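Local coordinates for Non-structural protein 2 (Human rotavirus C, PDB 2GU0) that probably binds single-stranded RNA, hydrolyses nucleoside triphosphates and, as a homooctamer, helps NSP5 build the viral factories where the genome is replicated and packaged, at residues Leu82-Asp85 / Thr86-Val90; Gln75-Glu78 / Leu79-Leu83. One frame throughout, in Å; residues are numbered along the deposited sequence.

Both contacts lie on one helix, residues 74-90, in the N-terminal family region of the chain. Contact 2 comes first, covering residues 75-83, and contact 1 follows with residues 82-90; they overlap at Leu82 and Leu83, and their centres are about 10 Å apart along the helix. Together they account for nearly its whole length. Strand 18-21 and helix 108-119 border the helix in both contacts, and helix 129-139 packs against contact 1, on Thr86, Met89 and Val90. The side chains of Leu79 and Leu83 lie about 5 and 8 Å from that of Val108, a predicted ATP-binding residue. No other subunit touches either contact, so the packing described here is within the chain.

Contact 1. Residues Leu82-Asp85 / Thr86-Val90; sequences LLAD and TLNMV
Four successive i to i+4 hydrogen bonds, from Thr86, Leu87, Asn88 and Met89 N to the carbonyls of Leu82 to Asp85, make Leu82-Asp85 and Thr86-Val90 one continuous alpha-helix. Thr86 N to Leu82 O, Leu87 N to Leu83 O and Asn88 N to Ala84 O each measure 2.8 Å, while the last, Met89 N to Asp85 O, is longer at 3.2 Å.

Leu82 O accepts twice from Thr86. Besides the backbone N, the hydroxyl OG1 donates to it at 2.6 Å, arriving above the carbonyl plane, 38° out of it, on the face opposite to that used by the N-H. The Thr86 torsion explains this reach: with chi1 at -62° OG1 lies beside its own backbone N and turns back along the helix to the preceding turn. A buried hydroxyl is thereby satisfied within the helix itself. The Leu82 side chain runs alongside that of Thr86, its CD1 4.0 Å from OG1. One residue further on, Leu87 CB and CG lie beside Leu83 O, the acceptor of its own backbone N. The Asn88 amide lies near Ala84 O, with ND2 3.2 Å away but poorly angled for a bond; OD1 finds its partner in Trp19 N.

Different faces of the helix meet different neighbours. Leu82 and Leu83 pack on helix 108-119, Thr86 and Met89 on helix 129-139, and Ala84 and Leu87 on strand 18-21 through Pro21 and Trp19, so the helix packs against two helices and a beta-hairpin strand, while Asp85 remains exposed.

Contact 2. Residues Gln75-Glu78 / Leu79-Leu83; sequences QYTE and LVNLL
Tyr76 O receives the backbone N of Val80 at 2.8 Å, the shortest hydrogen bond between Gln75-Glu78 and Leu79-Leu83. Leu79, Asn81 and Leu82 N continue the ladder to Gln75, Thr77 and Glu78 O; the bond from Leu79 is nearly straight at its hydrogen, 174°.

Tyr76 and Val80 also meet through their side chains. Val80 CG2 sits over one face of the Tyr76 ring, 3.8 Å from its centroid and 21° off the ring normal, which meets the geometry of a CH-pi contact. The methyl is displaced toward the rim, where the nearest carbon, Tyr76 CZ, is 3.6 Å from CG2. Tyr76 can offer this face because its CG stands anti to the backbone N (chi1 176°), extending the ring forward along the helix toward the next turn. A hydrogen bond from Tyr76 OH to Cys6 O holds the far end of the ring.

Outside the contact, Gln75 NE2 bonds to Glu112 OE2 on helix 108-119, while Leu79 packs on Leu111 of that helix and Val80 on Pro21 of strand 18-21. The arrangement is an i to i+4 aromatic-aliphatic pair on an amphipathic alpha-helix, whose buried side chains also reach loop residues such as Phe7 and Leu176.

Contact 1. Residues Leu82-Asp85 / Thr86-Val90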
loop_
_atom_site.group_PDB
_atom_site.type_symbol
_atom_site.label_atom_id
_atom_site.label_comp_id
_atom_site.label_asym_id
_atom_site.label_seq_id
_atom_site.Cartn_x
_atom_site.Cartn_y
_atom_site.Cartn_z
ATOM N N LEU A 82 -0.960 32.496 6.717
ATOM C CA LEU A 82 -2.254 33.130 6.879
ATOM C C LEU A 82 -2.021 34.488 7.547
ATOM O O LEU A 82 -2.560 35.509 7.129
ATOM C CB LEU A 82 -3.145 32.255 7.756
ATOM C CG LEU A 82 -4.508 32.850 8.080
ATOM C CD1 LEU A 82 -5.351 32.907 6.821
ATOM C CD2 LEU A 82 -5.181 32.006 9.142
ATOM N N LEU A 83 -1.195 34.495 8.582
ATOM C CA LEU A 83 -0.908 35.724 9.289
ATOM C C LEU A 83 -0.220 36.761 8.398
ATOM O O LEU A 83 -0.615 37.924 8.385
ATOM C CB LEU A 83 -0.075 35.421 10.536
ATOM C CG LEU A 83 -0.817 34.552 11.564
ATOM C CD1 LEU A 83 0.109 34.173 12.703
ATOM C CD2 LEU A 83 -2.034 35.304 12.094
ATOM N N ALA A 84 0.793 36.351 7.645
ATOM C CA ALA A 84 1.482 37.286 6.759
ATOM C C ALA A 84 0.480 37.851 5.742
ATOM O O ALA A 84 0.242 39.053 5.684
ATOM C CB ALA A 84 2.639 36.588 6.043
ATOM N N ASP A 85 -0.107 36.976 4.943
ATOM C CA ASP A 85 -1.100 37.385 3.959
ATOM C C ASP A 85 -2.088 38.346 4.580
ATOM O O ASP A 85 -2.322 39.432 4.063
ATOM C CB ASP A 85 -1.878 36.176 3.460
ATOM C CG ASP A 85 -1.064 35.296 2.573
ATOM O OD1 ASP A 85 0.179 35.377 2.636
ATOM O OD2 ASP A 85 -1.670 34.517 1.814
ATOM N N THR A 86 -2.678 37.935 5.693
ATOM C CA THR A 86 -3.656 38.775 6.354
ATOM C C THR A 86 -3.063 40.137 6.657
ATOM O O THR A 86 -3.468 41.131 6.071
ATOM C CB THR A 86 -4.159 38.123 7.643
ATOM O OG1 THR A 86 -4.810 36.889 7.319
ATOM C CG2 THR A 86 -5.148 39.032 8.351
ATOM N N LEU A 87 -2.089 40.185 7.551
ATOM C CA LEU A 87 -1.471 41.450 7.899
ATOM C C LEU A 87 -1.147 42.336 6.683
ATOM O O LEU A 87 -1.310 43.562 6.733
ATOM C CB LEU A 87 -0.208 41.190 8.712
ATOM C CG LEU A 87 -0.485 40.642 10.111
ATOM C CD1 LEU A 87 0.826 40.366 10.811
ATOM C CD2 LEU A 87 -1.321 41.640 10.902
ATOM N N ASN A 88 -0.699 41.726 5.591
ATOM C CA ASN A 88 -0.363 42.516 4.422
ATOM C C ASN A 88 -1.582 43.235 3.875
ATOM O O ASN A 88 -1.487 44.379 3.422
ATOM C CB ASN A 88 0.280 41.652 3.335
ATOM C CG ASN A 88 1.690 41.219 3.698
ATOM O OD1 ASN A 88 2.437 41.964 4.329
ATOM N ND2 ASN A 88 2.065 40.014 3.287
ATOM N N MET A 89 -2.736 42.584 3.925
ATOM C CA MET A 89 -3.940 43.217 3.425
ATOM C C MET A 89 -4.316 44.432 4.248
ATOM O O MET A 89 -4.623 45.489 3.698
ATOM C CB MET A 89 -5.093 42.234 3.398
ATOM C CG MET A 89 -5.048 41.334 2.202
ATOM S SD MET A 89 -6.697 40.822 1.789
ATOM C CE MET A 89 -7.411 42.396 1.206
ATOM N N VAL A 90 -4.292 44.292 5.566
ATOM C CA VAL A 90 -4.620 45.412 6.432
ATOM C C VAL A 90 -3.846 46.653 5.968
ATOM O O VAL A 90 -4.253 47.786 6.225
ATOM C CB VAL A 90 -4.273 45.089 7.895
ATOM C CG1 VAL A 90 -4.480 46.309 8.767
ATOM C CG2 VAL A 90 -5.142 43.964 8.380
#

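Contact 2. Residues Gln75-Glu78 / Leu79-Leu83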
loop_
_atom_site.group_PDB
_atom_site.type_symbol
_atom_site.label_atom_id
_atom_site.label_comp_id
_atom_site.label_asym_id
_atom_site.label_seq_id
_atom_site.Cartn_x
_atom_site.Cartn_y
_atom_site.Cartn_z
ATOM N N GLN A 75 1.144 22.614 10.031
ATOM C CA GLN A 75 0.099 23.536 10.419
ATOM C C GLN A 75 0.693 24.898 10.789
ATOM O O GLN A 75 0.007 25.919 10.723
ATOM C CB GLN A 75 -0.683 22.936 11.586
ATOM C CG GLN A 75 -2.075 23.465 11.721
ATOM C CD GLN A 75 -2.997 22.942 10.653
ATOM O OE1 GLN A 75 -2.711 23.043 9.461
ATOM N NE2 GLN A 75 -4.123 22.386 11.074
ATOM N N TYR A 76 1.970 24.895 11.175
ATOM C CA TYR A 76 2.700 26.114 11.531
ATOM C C TYR A 76 2.928 26.939 10.251
ATOM O O TYR A 76 2.776 28.166 10.250
ATOM C CB TYR A 76 4.048 25.750 12.175
ATOM C CG TYR A 76 4.933 26.938 12.490
ATOM C CD1 TYR A 76 4.692 27.756 13.606
ATOM C CD2 TYR A 76 5.994 27.267 11.650
ATOM C CE1 TYR A 76 5.495 28.874 13.869
ATOM C CE2 TYR A 76 6.798 28.375 11.898
ATOM C CZ TYR A 76 6.547 29.173 13.002
ATOM O OH TYR A 76 7.361 30.254 13.211
ATOM N N THR A 77 3.284 26.250 9.169
ATOM C CA THR A 77 3.516 26.885 7.882
ATOM C C THR A 77 2.229 27.580 7.470
ATOM O O THR A 77 2.231 28.729 7.031
ATOM C CB THR A 77 3.836 25.850 6.799
ATOM O OG1 THR A 77 4.826 24.942 7.280
ATOM C CG2 THR A 77 4.350 26.523 5.563
ATOM N N GLU A 78 1.131 26.852 7.615
ATOM C CA GLU A 78 -0.193 27.350 7.271
ATOM C C GLU A 78 -0.512 28.644 8.004
ATOM O O GLU A 78 -0.774 29.667 7.387
ATOM C CB GLU A 78 -1.240 26.300 7.626
ATOM C CG GLU A 78 -1.105 25.023 6.843
ATOM C CD GLU A 78 -1.630 25.181 5.448
ATOM O OE1 GLU A 78 -2.870 25.314 5.310
ATOM O OE2 GLU A 78 -0.811 25.185 4.502
ATOM N N LEU A 79 -0.491 28.581 9.329
ATOM C CA LEU A 79 -0.788 29.735 10.158
ATOM C C LEU A 79 0.167 30.882 9.830
ATOM O O LEU A 79 -0.242 32.043 9.691
ATOM C CB LEU A 79 -0.665 29.364 11.638
ATOM C CG LEU A 79 -0.890 30.504 12.630
ATOM C CD1 LEU A 79 -2.315 31.007 12.491
ATOM C CD2 LEU A 79 -0.616 30.038 14.042
ATOM N N VAL A 80 1.442 30.547 9.707
ATOM C CA VAL A 80 2.448 31.540 9.419
ATOM C C VAL A 80 2.104 32.317 8.143
ATOM O O VAL A 80 2.233 33.551 8.090
ATOM C CB VAL A 80 3.838 30.844 9.348
ATOM C CG1 VAL A 80 4.700 31.433 8.268
ATOM C CG2 VAL A 80 4.534 30.978 10.689
ATOM N N ASN A 81 1.639 31.609 7.118
ATOM C CA ASN A 81 1.296 32.280 5.872
ATOM C C ASN A 81 -0.029 33.018 5.935
ATOM O O ASN A 81 -0.210 34.041 5.293
ATOM C CB ASN A 81 1.309 31.287 4.725
ATOM C CG ASN A 81 2.704 31.028 4.220
ATOM O OD1 ASN A 81 3.317 30.018 4.543
ATOM N ND2 ASN A 81 3.229 31.962 3.441
ATOM N N LEU A 82 -0.960 32.496 6.717
ATOM C CA LEU A 82 -2.254 33.130 6.879
ATOM C C LEU A 82 -2.021 34.488 7.547
ATOM O O LEU A 82 -2.560 35.509 7.129
ATOM C CB LEU A 82 -3.145 32.255 7.756
ATOM C CG LEU A 82 -4.508 32.850 8.080
ATOM C CD1 LEU A 82 -5.351 32.907 6.821
ATOM C CD2 LEU A 82 -5.181 32.006 9.142
ATOM N N LEU A 83 -1.195 34.495 8.582
ATOM C CA LEU A 83 -0.908 35.724 9.289
ATOM C C LEU A 83 -0.220 36.761 8.398
ATOM O O LEU A 83 -0.615 37.924 8.385
ATOM C CB LEU A 83 -0.075 35.421 10.536
ATOM C CG LEU A 83 -0.817 34.552 11.564
ATOM C CD1 LEU A 83 0.109 34.173 12.703
ATOM C CD2 LEU A 83 -2.034 35.304 12.094
#